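Arfgap-like finger domain containing protein (Cryptosporidium parvum Iowa II, PDB 2OWA) probably activates GTP hydrolysis by ADP-ribosylation factor (Arf) GTPases through a zinc-finger ArfGAP domain, the part of the longer protein held in this chain. Local coordinates at residues 38-43 with 95-100; 42-47 with 57-62; 50-55 with 75-80. All blocks are in the same frame, centred on the assembly; numbering follows the deposited sequence.

Contact 1. Residues 38-43 with 95-100. With ZN (zinc ion), chain C.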
# COMPACT_ATOMS: atom_id res chain seq x y z
N THR A 38 4.90 -10.70 2.40
CA THR A 38 6.02 -10.22 3.15
C THR A 38 5.96 -8.67 3.15
O THR A 38 5.56 -8.07 2.17
CB THR A 38 7.29 -10.77 2.50
OG1 THR A 38 8.43 -10.27 3.18
CG2 THR A 38 7.38 -10.38 1.05
N CYS A 39 6.33 -8.02 4.25
CA CYS A 39 6.25 -6.55 4.35
C CYS A 39 7.11 -5.89 3.27
O CYS A 39 8.23 -6.34 3.01
CB CYS A 39 6.71 -6.09 5.72
SG CYS A 39 7.08 -4.36 5.92
N PHE A 40 6.59 -4.84 2.65
CA PHE A 40 7.33 -4.15 1.58
C PHE A 40 8.68 -3.59 2.08
O PHE A 40 9.65 -3.54 1.31
CB PHE A 40 6.48 -3.01 0.97
CG PHE A 40 7.09 -2.41 -0.28
CD1 PHE A 40 7.05 -3.11 -1.49
CD2 PHE A 40 7.67 -1.16 -0.25
CE1 PHE A 40 7.63 -2.57 -2.66
CE2 PHE A 40 8.24 -0.60 -1.44
CZ PHE A 40 8.21 -1.34 -2.63
N ASP A 41 8.73 -3.14 3.33
CA ASP A 41 9.97 -2.52 3.86
C ASP A 41 10.97 -3.51 4.47
O ASP A 41 12.18 -3.39 4.23
CB ASP A 41 9.64 -1.46 4.91
CG ASP A 41 8.89 -0.27 4.34
OD1 ASP A 41 8.49 -0.33 3.15
OD2 ASP A 41 8.71 0.72 5.10
N CYS A 42 10.49 -4.47 5.27
CA CYS A 42 11.40 -5.31 6.03
C CYS A 42 11.24 -6.82 5.85
O CYS A 42 11.94 -7.59 6.49
CB CYS A 42 11.29 -4.98 7.51
SG CYS A 42 9.90 -5.78 8.31
N GLU A 43 10.29 -7.23 5.02
CA GLU A 43 10.04 -8.64 4.75
C GLU A 43 9.49 -9.53 5.92
O GLU A 43 9.39 -10.75 5.76
CB GLU A 43 11.25 -9.28 4.02
CG GLU A 43 11.73 -8.47 2.78
CD GLU A 43 12.79 -9.16 1.94
OE1 GLU A 43 13.84 -9.58 2.47
OE2 GLU A 43 12.58 -9.26 0.70
N GLY A 95 -2.33 -2.22 -7.51
CA GLY A 95 -0.99 -2.07 -6.98
C GLY A 95 -0.44 -3.39 -6.43
O GLY A 95 -0.39 -4.40 -7.12
N GLY A 96 -0.05 -3.38 -5.17
CA GLY A 96 0.54 -4.56 -4.55
C GLY A 96 2.03 -4.42 -4.40
O GLY A 96 2.67 -3.58 -5.05
N ASN A 97 2.60 -5.24 -3.52
CA ASN A 97 4.07 -5.28 -3.33
C ASN A 97 4.90 -5.65 -4.56
O ASN A 97 5.93 -5.05 -4.78
CB ASN A 97 4.45 -6.18 -2.15
CG ASN A 97 4.02 -5.60 -0.81
OD1 ASN A 97 3.32 -4.58 -0.75
ND2 ASN A 97 4.43 -6.27 0.29
N GLY A 98 4.44 -6.62 -5.37
CA GLY A 98 5.15 -6.95 -6.61
C GLY A 98 5.31 -5.82 -7.64
O GLY A 98 6.42 -5.54 -8.12
N ARG A 99 4.20 -5.19 -8.03
CA ARG A 99 4.29 -4.04 -8.93
C ARG A 99 5.23 -2.90 -8.41
O ARG A 99 6.00 -2.32 -9.20
CB ARG A 99 2.89 -3.47 -9.17
CG ARG A 99 2.86 -2.44 -10.27
CD ARG A 99 1.47 -2.05 -10.60
NE ARG A 99 1.42 -1.37 -11.90
CZ ARG A 99 0.28 -0.94 -12.47
NH1 ARG A 99 -0.89 -1.15 -11.87
NH2 ARG A 99 0.33 -0.33 -13.65
N ALA A 100 5.11 -2.58 -7.12
CA ALA A 100 5.94 -1.55 -6.47
C ALA A 100 7.44 -1.94 -6.42
O ALA A 100 8.30 -1.13 -6.81
CB ALA A 100 5.40 -1.20 -5.05
ZN ZN C . 8.13 -4.19 8.09
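Phe40, at the start of the zinc-binding turn 38-43, packs against Asn97 and Ala100 in the first turn of helix 97-107, and these three residues carry most of the buried surface. CG of Phe40 lies anti to the backbone N (chi1 -170°), and CB points toward the helix, which starts the ring on its way to it. Phe40 CE1 comes 3.5 Å from Ala100 CB, with CZ close behind. At the ring edge, near its plane, lies the backbone O of Asn97, 3.7 Å from Phe40 CE1. The Asn97 side chain slides past the ring in the opposite direction, its amide plane turned 60° from it. Asn97 ND2 stands 2.8 Å from Thr38 O. On the other branch, Asn97 OD1 accepts a hydrogen bond from the backbone N of Phe57. The amide lies between the turn and strand 56-58. Behind Phe40, Cys39 SG and Cys42 SG each bind the zinc ion at 2.4 Å, and Cys59 and Cys62 complete the site. Cys39 SG also accepts from Cys42 N (3.5 Å) and, weakly, from Asp41 N. Such N-H donors probably offset part of the negative charge on a zinc-bound thiolate, so the polar side of this CxxC turn serves the metal while its aromatic side is buried against the helix.

Contact 2. Residues 42-47 with 57-62. With ZN (zinc ion), chain C.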
# COMPACT_ATOMS: atom_id res chain seq x y z
N CYS A 42 10.49 -4.47 5.27
CA CYS A 42 11.40 -5.31 6.03
C CYS A 42 11.24 -6.82 5.85
O CYS A 42 11.94 -7.59 6.49
CB CYS A 42 11.29 -4.98 7.51
SG CYS A 42 9.90 -5.78 8.31
N GLU A 43 10.29 -7.23 5.02
CA GLU A 43 10.04 -8.64 4.75
C GLU A 43 9.49 -9.53 5.92
O GLU A 43 9.39 -10.75 5.76
CB GLU A 43 11.25 -9.28 4.02
CG GLU A 43 11.73 -8.47 2.78
CD GLU A 43 12.79 -9.16 1.94
OE1 GLU A 43 13.84 -9.58 2.47
OE2 GLU A 43 12.58 -9.26 0.70
N SER A 44 9.14 -8.91 7.05
CA SER A 44 8.32 -9.53 8.10
C SER A 44 7.10 -10.13 7.42
O SER A 44 6.55 -9.56 6.51
CB SER A 44 7.89 -8.47 9.14
OG SER A 44 6.81 -8.91 9.98
N ARG A 45 6.68 -11.31 7.89
CA ARG A 45 5.73 -12.12 7.14
C ARG A 45 4.28 -11.76 7.44
O ARG A 45 3.98 -11.27 8.50
CB ARG A 45 6.06 -13.61 7.36
CG ARG A 45 7.48 -13.91 6.82
CD ARG A 45 8.40 -14.62 7.83
NE ARG A 45 8.25 -16.07 7.71
CZ ARG A 45 9.20 -16.92 7.33
NH1 ARG A 45 10.44 -16.52 7.07
NH2 ARG A 45 8.89 -18.20 7.23
N ASN A 46 3.39 -11.96 6.47
CA ASN A 46 1.96 -11.67 6.65
C ASN A 46 1.67 -10.23 7.08
O ASN A 46 1.02 -10.03 8.10
CB ASN A 46 1.31 -12.67 7.63
CG ASN A 46 -0.21 -12.55 7.69
OD1 ASN A 46 -0.86 -12.16 6.69
ND2 ASN A 46 -0.80 -12.86 8.85
N PRO A 47 2.12 -9.23 6.30
CA PRO A 47 1.84 -7.87 6.75
C PRO A 47 0.35 -7.53 6.55
O PRO A 47 -0.27 -7.97 5.57
CB PRO A 47 2.71 -7.01 5.83
CG PRO A 47 2.72 -7.80 4.53
CD PRO A 47 2.87 -9.24 5.02
N PHE A 57 1.67 -3.33 1.09
CA PHE A 57 1.42 -3.89 2.43
C PHE A 57 2.68 -3.93 3.28
O PHE A 57 3.74 -4.34 2.79
CB PHE A 57 0.85 -5.30 2.35
CG PHE A 57 -0.49 -5.35 1.74
CD1 PHE A 57 -1.62 -5.24 2.52
CD2 PHE A 57 -0.62 -5.51 0.35
CE1 PHE A 57 -2.91 -5.27 1.93
CE2 PHE A 57 -1.87 -5.55 -0.25
CZ PHE A 57 -3.02 -5.46 0.54
N ILE A 58 2.55 -3.54 4.54
CA ILE A 58 3.69 -3.35 5.47
C ILE A 58 3.29 -3.88 6.86
O ILE A 58 2.12 -3.96 7.14
CB ILE A 58 4.09 -1.85 5.57
CG1 ILE A 58 2.89 -0.94 5.95
CG2 ILE A 58 4.84 -1.40 4.25
CD1 ILE A 58 3.26 0.53 6.11
N CYS A 59 4.26 -4.20 7.72
CA CYS A 59 3.96 -4.78 9.01
C CYS A 59 3.63 -3.71 10.05
O CYS A 59 3.79 -2.50 9.81
CB CYS A 59 5.12 -5.68 9.51
SG CYS A 59 6.71 -4.81 9.85
N LEU A 60 3.19 -4.16 11.22
CA LEU A 60 2.81 -3.29 12.32
C LEU A 60 3.98 -2.41 12.77
O LEU A 60 3.77 -1.26 13.18
CB LEU A 60 2.20 -4.13 13.48
CG LEU A 60 2.92 -5.33 14.11
CD1 LEU A 60 4.10 -4.87 14.94
CD2 LEU A 60 1.99 -6.21 14.99
N ASN A 61 5.20 -2.93 12.66
CA ASN A 61 6.42 -2.19 12.97
C ASN A 61 6.64 -1.08 11.93
O ASN A 61 6.72 0.09 12.28
CB ASN A 61 7.62 -3.16 13.00
CG ASN A 61 8.83 -2.59 13.74
OD1 ASN A 61 9.54 -1.69 13.24
ND2 ASN A 61 9.09 -3.14 14.94
N CYS A 62 6.67 -1.43 10.65
CA CYS A 62 6.92 -0.44 9.60
C CYS A 62 5.79 0.57 9.48
O CYS A 62 6.04 1.71 9.15
CB CYS A 62 7.24 -1.10 8.25
SG CYS A 62 8.75 -2.07 8.40
ZN ZN C . 8.13 -4.19 8.09
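Pro47 lies against the end of strand 56-58, and its ring makes the tight part of this contact. Pro47 CB sits 3.3 Å from Ile58 C and 3.7 Å from Cys59 N, so the proline packs on the peptide joining those two residues. The neighbouring ring atom, Pro47 CG, meets Phe57 CB at 3.8 Å; the two side chains cross at about a right angle. Beyond CB the phenyl group of Phe57 leads away, to Phe27, Val30 and Arg31 of helix 20-32. Toward the metal the packing gives way to a sparser set of contacts. Ser44 OG comes no closer than 3.7 Å to Cys59 CB, and no hydrogen bond joins the two segments. On the outer side Glu43, Arg45 and Asn46 point away from the strand; these three, and Leu60 and Asn61 on the first turn of helix 60-67, are exposed.

What bridges the thinner region is the zinc ion. Cys59 SG binds it at 2.3 Å and Cys62 SG at 2.2 Å, joining Cys42, with Cys39 as the fourth ligand. Cys59 is also the N-cap of helix 60-67: its sulfur, between the backbone N and the carbonyl carbon (chi1 65°), accepts from Cys62 N with an N-H...S angle of 166°. Cys42 SG likewise accepts from Ser44 N. This is the four-cysteine zinc finger of the ArfGAP domain, built from two CxxC pairs. The amide donors and the N-terminal end of the helix would help stabilise the negative charge that four sulfur ligands probably bring to the metal.

Contact 3. Residues 50-55 with 75-80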
# COMPACT_ATOMS: atom_id res chain seq x y z
N LEU A 50 -0.93 -1.12 5.61
CA LEU A 50 -0.72 -0.71 4.24
C LEU A 50 -0.39 0.80 4.10
O LEU A 50 -0.71 1.61 4.96
CB LEU A 50 -1.92 -1.17 3.34
CG LEU A 50 -3.33 -0.64 3.62
CD1 LEU A 50 -3.47 0.74 2.96
CD2 LEU A 50 -4.36 -1.60 3.05
N SER A 51 0.33 1.17 3.03
CA SER A 51 0.39 2.59 2.63
C SER A 51 -0.47 2.69 1.37
O SER A 51 -0.14 2.04 0.34
CB SER A 51 1.83 3.03 2.32
OG SER A 51 1.83 4.33 1.76
N LEU A 52 -1.58 3.43 1.44
CA LEU A 52 -2.42 3.57 0.27
C LEU A 52 -1.65 4.23 -0.87
O LEU A 52 -1.82 3.84 -2.00
CB LEU A 52 -3.69 4.36 0.54
CG LEU A 52 -4.84 3.46 1.01
CD1 LEU A 52 -5.92 4.32 1.68
CD2 LEU A 52 -5.41 2.56 -0.15
N SER A 53 -0.77 5.18 -0.54
CA SER A 53 0.01 5.98 -1.52
C SER A 53 0.70 5.14 -2.58
O SER A 53 0.61 5.41 -3.77
CB SER A 53 1.08 6.83 -0.79
OG SER A 53 0.52 7.47 0.36
N PHE A 54 1.40 4.10 -2.12
CA PHE A 54 2.15 3.21 -3.00
C PHE A 54 1.44 1.88 -3.21
O PHE A 54 1.94 1.00 -3.89
CB PHE A 54 3.56 3.03 -2.42
CG PHE A 54 4.17 4.33 -2.01
CD1 PHE A 54 4.56 5.26 -2.99
CD2 PHE A 54 4.33 4.64 -0.67
CE1 PHE A 54 5.11 6.50 -2.62
CE2 PHE A 54 4.87 5.85 -0.29
CZ PHE A 54 5.27 6.77 -1.25
N ALA A 55 0.24 1.76 -2.63
CA ALA A 55 -0.48 0.49 -2.58
C ALA A 55 0.45 -0.66 -2.18
O ALA A 55 0.51 -1.68 -2.86
CB ALA A 55 -1.17 0.19 -3.93
N PHE A 75 0.30 7.35 3.46
CA PHE A 75 -1.05 7.43 4.03
C PHE A 75 -1.39 6.02 4.46
O PHE A 75 -1.64 5.16 3.64
CB PHE A 75 -2.03 7.93 2.94
CG PHE A 75 -3.50 8.00 3.36
CD1 PHE A 75 -4.10 9.21 3.65
CD2 PHE A 75 -4.30 6.85 3.38
CE1 PHE A 75 -5.45 9.30 4.00
CE2 PHE A 75 -5.66 6.90 3.75
CZ PHE A 75 -6.24 8.15 4.04
N VAL A 76 -1.41 5.81 5.78
CA VAL A 76 -1.32 4.47 6.36
C VAL A 76 -2.68 4.04 6.90
O VAL A 76 -3.37 4.84 7.53
CB VAL A 76 -0.23 4.43 7.48
CG1 VAL A 76 -0.30 3.15 8.32
CG2 VAL A 76 1.13 4.66 6.89
N ARG A 77 -3.04 2.79 6.62
CA ARG A 77 -4.25 2.14 7.14
C ARG A 77 -3.95 0.71 7.56
O ARG A 77 -3.00 0.11 7.08
CB ARG A 77 -5.38 2.08 6.07
CG ARG A 77 -5.94 3.45 5.65
CD ARG A 77 -6.62 4.04 6.87
NE ARG A 77 -7.34 5.29 6.66
CZ ARG A 77 -6.88 6.50 7.01
NH1 ARG A 77 -5.65 6.66 7.53
NH2 ARG A 77 -7.65 7.56 6.81
N SER A 78 -4.79 0.18 8.44
CA SER A 78 -4.77 -1.22 8.76
C SER A 78 -5.78 -1.93 7.86
O SER A 78 -6.97 -1.58 7.87
CB SER A 78 -5.17 -1.38 10.23
OG SER A 78 -5.38 -2.74 10.48
N SER A 79 -5.34 -2.93 7.08
CA SER A 79 -6.30 -3.63 6.21
C SER A 79 -7.36 -4.45 6.97
O SER A 79 -8.44 -4.72 6.46
CB SER A 79 -5.58 -4.46 5.12
OG SER A 79 -5.00 -5.65 5.63
N ASP A 80 -7.00 -4.81 8.19
CA ASP A 80 -7.77 -5.56 9.17
C ASP A 80 -8.85 -4.79 9.88
O ASP A 80 -9.80 -5.37 10.37
CB ASP A 80 -6.80 -5.95 10.30
CG ASP A 80 -6.25 -7.29 10.14
OD1 ASP A 80 -5.35 -7.62 10.92
OD2 ASP A 80 -6.73 -8.03 9.26
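Leu50 and Arg77 form an antiparallel hydrogen-bonded pair between strands 49-51 and 76-78, with Leu50 N donating to Arg77 O (2.8 Å) and Arg77 N returning a bond to Leu50 O (3.1 Å). Leu52 N continues the pairing to Phe75 O at 2.8 Å. Ser51 and Val76 are the non-hydrogen-bonded pair between these bonds. Past the strand end, Ser53 OG accepts from Phe75 N, set there by a chi1 of -45° that holds OG beside its own backbone N. Leu52 and Phe75 lie side by side pointing the same way, Leu52 CD1 being 3.3 Å from Phe75 CE2. Arg77 leaves the sheet on the face of Leu50; its chain bends at chi2 (-65°), and its guanidinium has Phe75 CZ 3.1 Å above its plane, offset toward the rim. Arg77 NH1 donates to Val76 O (2.9 Å), which helps hold the guanidinium there.

Farther out, Ser51 OG pairs with Ser74 OG, and Ser79 OG with Thr48 O and Arg31. Strand 49-51 is central in the three-stranded antiparallel sheet, between 56-58 and 76-78. Leu50 and Leu52 meet Met92 of helix 86-94, Leu50 and Ser79 touch Phe27 of helix 20-32, and Val76 rests on His66 and Arg67 of helix 60-67.

Overall arrangement
After helix 20-32 the chain enters the zinc-binding turn, from which contacts 1 and 2 both start, sharing Cys42 and Glu43. Contact 2 closes the short loop to 57-62 across the hairpin of strands 49-51 and 56-58. Contact 3 begins inside that loop but ends beyond it, so the two cross: contact 3 pairs strand 76-78 with the central strand 49-51, while contact 2 fastens the loop before that strand to 56-58, its other neighbour in the sheet. Contact 1 closes the longest loop, running to helix 97-107, and contact 3 is nested within it. The shared zinc ion joins contacts 1 and 2, while Gly96 N to Ala55 O joins contacts 1 and 3, tying zinc finger, sheet and helix together.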